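Local coordinates for protein arylesterase (PDB 5L2P) that hydrolyses aromatic esters, p-nitrophenyl fatty acid esters and organophosphates such as paraoxon as a serine esterase of the GDXG lipolytic family, at residues A[43-55]-A[61-73]. Residues are numbered along the deposited sequence; the frame is centred on the assembly and turned at random.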
ATOM      1  N   PRO A  43      -9.458  13.166 -29.001  1.00 70.24           N
ATOM      2  CA  PRO A  43      -9.570  13.641 -30.391  1.00 70.90           C
ATOM      3  C   PRO A  43      -9.056  12.638 -31.424  1.00 68.04           C
ATOM      4  O   PRO A  43      -8.115  11.913 -31.141  1.00 72.77           O
ATOM      5  CB  PRO A  43      -8.711  14.922 -30.410  1.00 71.20           C
ATOM      6  CG  PRO A  43      -8.514  15.292 -28.984  1.00 71.93           C
ATOM      7  CD  PRO A  43      -8.530  14.000 -28.221  1.00 71.60           C
ATOM      8  N   LYS A  44      -9.669  12.618 -32.611  1.00 66.87           N
ATOM      9  CA  LYS A  44      -9.332  11.669 -33.670  1.00 64.94           C
ATOM     10  C   LYS A  44      -8.189  12.136 -34.557  1.00 66.88           C
ATOM     11  O   LYS A  44      -8.277  13.180 -35.210  1.00 66.94           O
ATOM     12  CB  LYS A  44     -10.526  11.409 -34.566  1.00 65.01           C
ATOM     13  CG  LYS A  44     -11.709  10.699 -33.912  1.00 64.74           C
ATOM     14  CD  LYS A  44     -12.876  10.609 -34.927  1.00 67.44           C
ATOM     15  CE  LYS A  44     -14.078   9.767 -34.505  1.00 64.55           C
ATOM     16  NZ  LYS A  44     -14.161   9.554 -33.042  1.00 63.16           N
ATOM     17  N   ASP A  45      -7.109  11.355 -34.578  1.00 67.41           N
ATOM     18  CA  ASP A  45      -6.010  11.612 -35.498  1.00 67.40           C
ATOM     19  C   ASP A  45      -6.347  11.038 -36.882  1.00 68.31           C
ATOM     20  O   ASP A  45      -7.050  10.042 -36.999  1.00 71.63           O
ATOM     21  CB  ASP A  45      -4.716  10.998 -34.986  1.00 67.94           C
ATOM     22  CG  ASP A  45      -4.141  11.739 -33.789  1.00 70.50           C
ATOM     23  OD1 ASP A  45      -4.911  12.258 -32.957  1.00 72.16           O
ATOM     24  OD2 ASP A  45      -2.902  11.757 -33.649  1.00 74.10           O
ATOM     25  N   PRO A  46      -5.839  11.662 -37.941  1.00 66.73           N
ATOM     26  CA  PRO A  46      -6.004  11.063 -39.249  1.00 65.26           C
ATOM     27  C   PRO A  46      -5.158   9.788 -39.432  1.00 64.42           C
ATOM     28  O   PRO A  46      -4.061   9.690 -38.913  1.00 67.09           O
ATOM     29  CB  PRO A  46      -5.576  12.175 -40.216  1.00 67.01           C
ATOM     30  CG  PRO A  46      -4.776  13.115 -39.418  1.00 68.56           C
ATOM     31  CD  PRO A  46      -5.134  12.954 -37.980  1.00 68.52           C
ATOM     32  N   VAL A  47      -5.683   8.850 -40.206  1.00 63.05           N
ATOM     33  CA  VAL A  47      -4.982   7.641 -40.611  1.00 60.97           C
ATOM     34  C   VAL A  47      -4.950   7.508 -42.136  1.00 62.49           C
ATOM     35  O   VAL A  47      -5.441   8.365 -42.852  1.00 62.16           O
ATOM     36  CB  VAL A  47      -5.641   6.390 -39.982  1.00 58.73           C
ATOM     37  CG1 VAL A  47      -5.400   6.387 -38.486  1.00 59.54           C
ATOM     38  CG2 VAL A  47      -7.148   6.333 -40.255  1.00 57.31           C
ATOM     39  N   GLY A  48      -4.343   6.432 -42.625  1.00 63.41           N
ATOM     40  CA  GLY A  48      -4.187   6.200 -44.049  1.00 63.76           C
ATOM     41  C   GLY A  48      -5.539   5.877 -44.675  1.00 64.25           C
ATOM     42  O   GLY A  48      -5.913   6.438 -45.670  1.00 68.67           O
ATOM     43  N   GLU A  49      -6.275   4.954 -44.081  1.00 66.21           N
ATOM     44  CA  GLU A  49      -7.543   4.511 -44.611  1.00 64.44           C
ATOM     45  C   GLU A  49      -8.390   3.829 -43.525  1.00 63.69           C
ATOM     46  O   GLU A  49      -7.894   3.353 -42.529  1.00 59.68           O
ATOM     47  CB  GLU A  49      -7.283   3.512 -45.730  1.00 68.82           C
ATOM     48  CG  GLU A  49      -8.479   3.277 -46.649  1.00 70.93           C
ATOM     49  CD  GLU A  49      -8.286   2.085 -47.572  1.00 74.14           C
ATOM     50  OE1 GLU A  49      -7.146   1.590 -47.712  1.00 78.25           O
ATOM     51  OE2 GLU A  49      -9.277   1.642 -48.173  1.00 82.64           O
ATOM     52  N   THR A  50      -9.700   3.784 -43.748  1.00 66.40           N
ATOM     53  CA  THR A  50     -10.672   3.171 -42.854  1.00 64.47           C
ATOM     54  C   THR A  50     -11.672   2.421 -43.702  1.00 65.28           C
ATOM     55  O   THR A  50     -12.197   2.964 -44.667  1.00 72.49           O
ATOM     56  CB  THR A  50     -11.387   4.266 -42.041  1.00 64.66           C
ATOM     57  OG1 THR A  50     -10.497   4.699 -40.999  1.00 66.39           O
ATOM     58  CG2 THR A  50     -12.659   3.793 -41.415  1.00 65.17           C
ATOM     59  N   ARG A  51     -11.956   1.180 -43.339  1.00 63.87           N
ATOM     60  CA  ARG A  51     -12.857   0.342 -44.115  1.00 64.96           C
ATOM     61  C   ARG A  51     -13.735  -0.448 -43.157  1.00 64.34           C
ATOM     62  O   ARG A  51     -13.228  -1.174 -42.305  1.00 60.67           O
ATOM     63  CB  ARG A  51     -12.060  -0.586 -45.031  1.00 70.76           C
ATOM     64  CG  ARG A  51     -12.857  -1.506 -45.941  1.00 75.88           C
ATOM     65  CD  ARG A  51     -11.995  -2.125 -47.051  1.00 81.40           C
ATOM     66  NE  ARG A  51     -10.993  -3.111 -46.566  1.00 82.72           N
ATOM     67  CZ  ARG A  51      -9.707  -2.849 -46.276  1.00 85.45           C
ATOM     68  NH1 ARG A  51      -9.178  -1.627 -46.407  1.00 86.06           N
ATOM     69  NH2 ARG A  51      -8.904  -3.833 -45.850  1.00 88.56           N
ATOM     70  N   ASP A  52     -15.053  -0.262 -43.274  1.00 66.58           N
ATOM     71  CA  ASP A  52     -16.018  -1.021 -42.482  1.00 64.44           C
ATOM     72  C   ASP A  52     -16.446  -2.231 -43.259  1.00 62.60           C
ATOM     73  O   ASP A  52     -16.560  -2.157 -44.465  1.00 60.29           O
ATOM     74  CB  ASP A  52     -17.243  -0.188 -42.175  1.00 67.65           C
ATOM     75  CG  ASP A  52     -17.004   0.848 -41.101  1.00 70.71           C
ATOM     76  OD1 ASP A  52     -16.005   0.769 -40.386  1.00 65.84           O
ATOM     77  OD2 ASP A  52     -17.870   1.740 -40.960  1.00 81.82           O
ATOM     78  N   MET A  53     -16.658  -3.343 -42.568  1.00 61.68           N
ATOM     79  CA  MET A  53     -17.153  -4.576 -43.196  1.00 63.91           C
ATOM     80  C   MET A  53     -17.720  -5.528 -42.151  1.00 60.82           C
ATOM     81  O   MET A  53     -17.711  -5.202 -40.979  1.00 62.42           O
ATOM     82  CB  MET A  53     -16.062  -5.268 -44.022  1.00 68.09           C
ATOM     83  CG  MET A  53     -14.900  -5.892 -43.262  1.00 68.36           C
ATOM     84  SD  MET A  53     -13.987  -7.017 -44.383  1.00 76.24           S
ATOM     85  CE  MET A  53     -13.406  -5.887 -45.670  1.00 76.00           C
ATOM     86  N   LYS A  54     -18.231  -6.670 -42.582  1.00 61.06           N
ATOM     87  CA  LYS A  54     -18.812  -7.646 -41.672  1.00 61.87           C
ATOM     88  C   LYS A  54     -18.266  -9.046 -41.916  1.00 61.96           C
ATOM     89  O   LYS A  54     -18.171  -9.481 -43.041  1.00 59.49           O
ATOM     90  CB  LYS A  54     -20.319  -7.661 -41.809  1.00 64.14           C
ATOM     91  CG  LYS A  54     -21.035  -6.555 -41.062  1.00 66.35           C
ATOM     92  CD  LYS A  54     -22.475  -6.393 -41.605  1.00 68.87           C
ATOM     93  CE  LYS A  54     -23.368  -5.545 -40.703  1.00 70.14           C
ATOM     94  NZ  LYS A  54     -22.857  -4.168 -40.406  1.00 69.48           N
ATOM     95  N   ILE A  55     -17.872  -9.717 -40.841  1.00 63.51           N
ATOM     96  CA  ILE A  55     -17.431 -11.103 -40.898  1.00 63.63           C
ATOM     97  C   ILE A  55     -18.682 -11.962 -40.760  1.00 64.87           C
ATOM     98  O   ILE A  55     -19.524 -11.722 -39.874  1.00 67.04           O
ATOM     99  CB  ILE A  55     -16.498 -11.437 -39.731  1.00 64.11           C
ATOM    100  CG1 ILE A  55     -15.290 -10.509 -39.713  1.00 62.83           C
ATOM    101  CG2 ILE A  55     -16.114 -12.935 -39.735  1.00 66.39           C
ATOM    102  CD1 ILE A  55     -14.479 -10.616 -38.436  1.00 61.90           C
ATOM    103  N   GLU A  61     -23.638 -11.534 -38.234  1.00 67.63           N
ATOM    104  CA  GLU A  61     -22.691 -10.800 -39.098  1.00 65.94           C
ATOM    105  C   GLU A  61     -21.930  -9.874 -38.177  1.00 62.30           C
ATOM    106  O   GLU A  61     -22.493  -8.911 -37.666  1.00 65.17           O
ATOM    107  CB  GLU A  61     -23.416  -9.994 -40.186  1.00 66.20           C
ATOM    108  CG  GLU A  61     -24.278 -10.820 -41.138  1.00 71.05           C
ATOM    109  CD  GLU A  61     -25.216  -9.935 -41.961  1.00 79.21           C
ATOM    110  OE1 GLU A  61     -24.730  -8.819 -42.330  1.00 79.47           O
ATOM    111  OE2 GLU A  61     -26.404 -10.334 -42.232  1.00 77.63           O
ATOM    112  N   LEU A  62     -20.655 -10.163 -37.944  1.00 58.84           N
ATOM    113  CA  LEU A  62     -19.876  -9.408 -36.947  1.00 54.79           C
ATOM    114  C   LEU A  62     -19.192  -8.195 -37.574  1.00 52.20           C
ATOM    115  O   LEU A  62     -18.299  -8.358 -38.393  1.00 51.63           O
ATOM    116  CB  LEU A  62     -18.839 -10.325 -36.302  1.00 54.33           C
ATOM    117  CG  LEU A  62     -17.786  -9.752 -35.359  1.00 51.67           C
ATOM    118  CD1 LEU A  62     -18.496  -9.086 -34.218  1.00 50.30           C
ATOM    119  CD2 LEU A  62     -16.906 -10.899 -34.855  1.00 52.35           C
ATOM    120  N   PRO A  63     -19.617  -6.977 -37.199  1.00 50.60           N
ATOM    121  CA  PRO A  63     -19.021  -5.802 -37.845  1.00 50.08           C
ATOM    122  C   PRO A  63     -17.576  -5.555 -37.364  1.00 48.99           C
ATOM    123  O   PRO A  63     -17.287  -5.711 -36.194  1.00 47.06           O
ATOM    124  CB  PRO A  63     -19.942  -4.633 -37.429  1.00 48.89           C
ATOM    125  CG  PRO A  63     -21.119  -5.261 -36.794  1.00 49.91           C
ATOM    126  CD  PRO A  63     -20.697  -6.611 -36.272  1.00 49.61           C
ATOM    127  N   ILE A  64     -16.705  -5.167 -38.284  1.00 49.63           N
ATOM    128  CA  ILE A  64     -15.367  -4.748 -37.961  1.00 50.14           C
ATOM    129  C   ILE A  64     -14.992  -3.481 -38.710  1.00 50.24           C
ATOM    130  O   ILE A  64     -15.629  -3.126 -39.683  1.00 48.45           O
ATOM    131  CB  ILE A  64     -14.326  -5.855 -38.281  1.00 50.73           C
ATOM    132  CG1 ILE A  64     -14.386  -6.245 -39.742  1.00 51.91           C
ATOM    133  CG2 ILE A  64     -14.592  -7.082 -37.427  1.00 51.28           C
ATOM    134  CD1 ILE A  64     -13.210  -7.134 -40.148  1.00 52.29           C
ATOM    135  N   ARG A  65     -13.958  -2.794 -38.216  1.00 50.66           N
ATOM    136  CA  ARG A  65     -13.381  -1.666 -38.928  1.00 49.40           C
ATOM    137  C   ARG A  65     -11.873  -1.922 -39.046  1.00 49.98           C
ATOM    138  O   ARG A  65     -11.200  -2.189 -38.064  1.00 48.03           O
ATOM    139  CB  ARG A  65     -13.644  -0.368 -38.188  1.00 50.87           C
ATOM    140  CG  ARG A  65     -13.285   0.880 -39.020  1.00 52.94           C
ATOM    141  CD  ARG A  65     -13.500   2.218 -38.283  1.00 53.95           C
ATOM    142  NE  ARG A  65     -14.845   2.446 -37.785  1.00 55.97           N
ATOM    143  CZ  ARG A  65     -15.822   2.979 -38.480  1.00 59.94           C
ATOM    144  NH1 ARG A  65     -15.613   3.356 -39.729  1.00 64.85           N
ATOM    145  NH2 ARG A  65     -17.006   3.133 -37.919  1.00 60.33           N
ATOM    146  N   ILE A  66     -11.356  -1.842 -40.265  1.00 50.66           N
ATOM    147  CA  ILE A  66      -9.939  -1.993 -40.536  1.00 50.34           C
ATOM    148  C   ILE A  66      -9.291  -0.618 -40.679  1.00 50.43           C
ATOM    149  O   ILE A  66      -9.720   0.181 -41.543  1.00 47.17           O
ATOM    150  CB  ILE A  66      -9.652  -2.706 -41.873  1.00 52.48           C
ATOM    151  CG1 ILE A  66     -10.597  -3.896 -42.138  1.00 54.85           C
ATOM    152  CG2 ILE A  66      -8.189  -3.138 -41.922  1.00 51.48           C
ATOM    153  CD1 ILE A  66     -10.777  -4.835 -40.944  1.00 57.02           C
ATOM    154  N   TYR A  67      -8.254  -0.364 -39.850  1.00 51.00           N
ATOM    155  CA  TYR A  67      -7.504   0.893 -39.914  1.00 51.78           C
ATOM    156  C   TYR A  67      -6.173   0.682 -40.582  1.00 51.90           C
ATOM    157  O   TYR A  67      -5.436  -0.186 -40.183  1.00 53.51           O
ATOM    158  CB  TYR A  67      -7.270   1.456 -38.533  1.00 51.05           C
ATOM    159  CG  TYR A  67      -8.508   1.754 -37.736  1.00 51.55           C
ATOM    160  CD1 TYR A  67      -9.225   0.748 -37.098  1.00 53.61           C
ATOM    161  CD2 TYR A  67      -8.952   3.031 -37.585  1.00 51.17           C
ATOM    162  CE1 TYR A  67     -10.367   1.044 -36.353  1.00 52.46           C
ATOM    163  CE2 TYR A  67     -10.098   3.326 -36.876  1.00 51.59           C
ATOM    164  CZ  TYR A  67     -10.788   2.326 -36.252  1.00 51.35           C
ATOM    165  OH  TYR A  67     -11.881   2.593 -35.480  1.00 52.35           O
ATOM    166  N   SER A  68      -5.862   1.492 -41.590  1.00 52.67           N
ATOM    167  CA  SER A  68      -4.544   1.498 -42.187  1.00 53.55           C
ATOM    168  C   SER A  68      -3.820   2.745 -41.743  1.00 54.04           C
ATOM    169  O   SER A  68      -4.397   3.812 -41.805  1.00 52.59           O
ATOM    170  CB  SER A  68      -4.637   1.524 -43.694  1.00 56.46           C
ATOM    171  OG  SER A  68      -5.402   0.455 -44.162  1.00 59.89           O
ATOM    172  N   PRO A  69      -2.552   2.611 -41.289  1.00 54.06           N
ATOM    173  CA  PRO A  69      -1.837   3.756 -40.735  1.00 54.98           C
ATOM    174  C   PRO A  69      -1.437   4.776 -41.788  1.00 58.09           C
ATOM    175  O   PRO A  69      -1.453   4.481 -42.964  1.00 60.88           O
ATOM    176  CB  PRO A  69      -0.593   3.113 -40.102  1.00 54.02           C
ATOM    177  CG  PRO A  69      -0.343   1.920 -40.926  1.00 53.45           C
ATOM    178  CD  PRO A  69      -1.711   1.404 -41.287  1.00 52.76           C
ATOM    179  N   ILE A  70      -1.096   5.979 -41.348  1.00 60.48           N
ATOM    180  CA  ILE A  70      -0.561   7.018 -42.217  1.00 63.04           C
ATOM    181  C   ILE A  70       0.688   6.514 -42.915  1.00 64.29           C
ATOM    182  O   ILE A  70       0.856   6.715 -44.106  1.00 62.99           O
ATOM    183  CB  ILE A  70      -0.184   8.300 -41.414  1.00 64.78           C
ATOM    184  CG1 ILE A  70      -1.429   8.999 -40.875  1.00 66.07           C
ATOM    185  CG2 ILE A  70       0.575   9.295 -42.270  1.00 66.75           C
ATOM    186  CD1 ILE A  70      -2.316   9.643 -41.937  1.00 68.47           C
ATOM    187  N   LYS A  71       1.573   5.882 -42.147  1.00 68.35           N
ATOM    188  CA  LYS A  71       2.801   5.275 -42.675  1.00 71.14           C
ATOM    189  C   LYS A  71       2.845   3.833 -42.185  1.00 71.93           C
ATOM    190  O   LYS A  71       2.903   3.585 -40.970  1.00 76.47           O
ATOM    191  CB  LYS A  71       4.068   6.025 -42.196  1.00 74.06           C
ATOM    192  CG  LYS A  71       3.899   7.537 -42.042  1.00 78.08           C
ATOM    193  CD  LYS A  71       5.196   8.349 -42.256  1.00 83.31           C
ATOM    194  CE  LYS A  71       4.956   9.833 -42.611  1.00 85.04           C
ATOM    195  NZ  LYS A  71       4.608  10.707 -41.436  1.00 85.92           N
ATOM    196  N   ARG A  72       2.847   2.888 -43.121  1.00 69.66           N
ATOM    197  CA  ARG A  72       2.912   1.474 -42.789  1.00 68.22           C
ATOM    198  C   ARG A  72       4.335   0.951 -42.966  1.00 68.68           C
ATOM    199  O   ARG A  72       4.831   0.930 -44.067  1.00 71.21           O
ATOM    200  CB  ARG A  72       1.963   0.707 -43.691  1.00 69.13           C
ATOM    201  CG  ARG A  72       1.638  -0.695 -43.219  1.00 69.71           C
ATOM    202  CD  ARG A  72       0.722  -1.411 -44.192  1.00 73.22           C
ATOM    203  NE  ARG A  72       0.483  -2.774 -43.733  1.00 77.85           N
ATOM    204  CZ  ARG A  72      -0.327  -3.649 -44.307  1.00 80.74           C
ATOM    205  NH1 ARG A  72      -1.013  -3.311 -45.385  1.00 84.30           N
ATOM    206  NH2 ARG A  72      -0.445  -4.879 -43.801  1.00 84.41           N
ATOM    207  N   THR A  73       4.978   0.528 -41.882  1.00 62.75           N
ATOM    208  CA  THR A  73       6.371   0.086 -41.929  1.00 62.08           C
ATOM    209  C   THR A  73       6.575  -1.359 -41.448  1.00 65.25           C
ATOM    210  O   THR A  73       7.727  -1.818 -41.385  1.00 63.43           O
ATOM    211  CB  THR A  73       7.254   0.967 -41.053  1.00 60.91           C
ATOM    212  OG1 THR A  73       6.760   0.928 -39.707  1.00 60.41           O
ATOM    213  CG2 THR A  73       7.247   2.378 -41.546  1.00 60.71           C
TER
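Asp52 and Arg65 form a non-hydrogen-bonded pair between two antiparallel strands, and show how a hairpin can hold an ion pair on one face while the other is apolar round Met53, Ile55 and Ile64 but carries Arg51 and Glu49 farther along. The Asp52 carboxylate approaches over a face of the guanidinium, the two planes 63° apart, with OD1 2.7 Å from Arg65 NH1; no N-H is aimed at the oxygen, so the salt bridge rests on charge alone. With Arg65 CG anti to the backbone N (chi1 -169°) and the chain bent at chi3, the group also brings its edge to Thr50, whose CG2 lies in the guanidinium plane, 3.4 Å from NH1. Arg65 NH2 has a second salt bridge, to Glu92. Were an alanine here, Asp52 would probably lose the charge that faces it, Glu92 one of its partners, and Thr50 CG2 the guanidinium edge beside it.

On the other face, Met53 and Ile64 run side by side, Met53 CG 3.6 Å from Ile64 CG1, while Ile55 crosses Ile64 at nearly a right angle, CD1 to CG2 3.7 Å. Farther along, Ile66 covers one face of the Arg51 guanidinium, toward its rim.

Paired backbone bonds, such as Ile66 N to Arg51 O at 2.8 Å, join the strands until a classic beta bulge, where Gly48 and Glu49 together sit opposite Ser68 and both N-H groups turn to Ser68 O, that of Gly48 weakly. Strand 61-68 also pairs with strand 108-112, placing this hairpin at the margin of the alpha/beta-hydrolase sheet, away from the catalytic residues. Its chemistry implies that Met53, Ile55 and Ile64 pack the hairpin against Trp135 of helix 124-138, while Arg65 probably balances Asp52 and Glu92 on the opposite face.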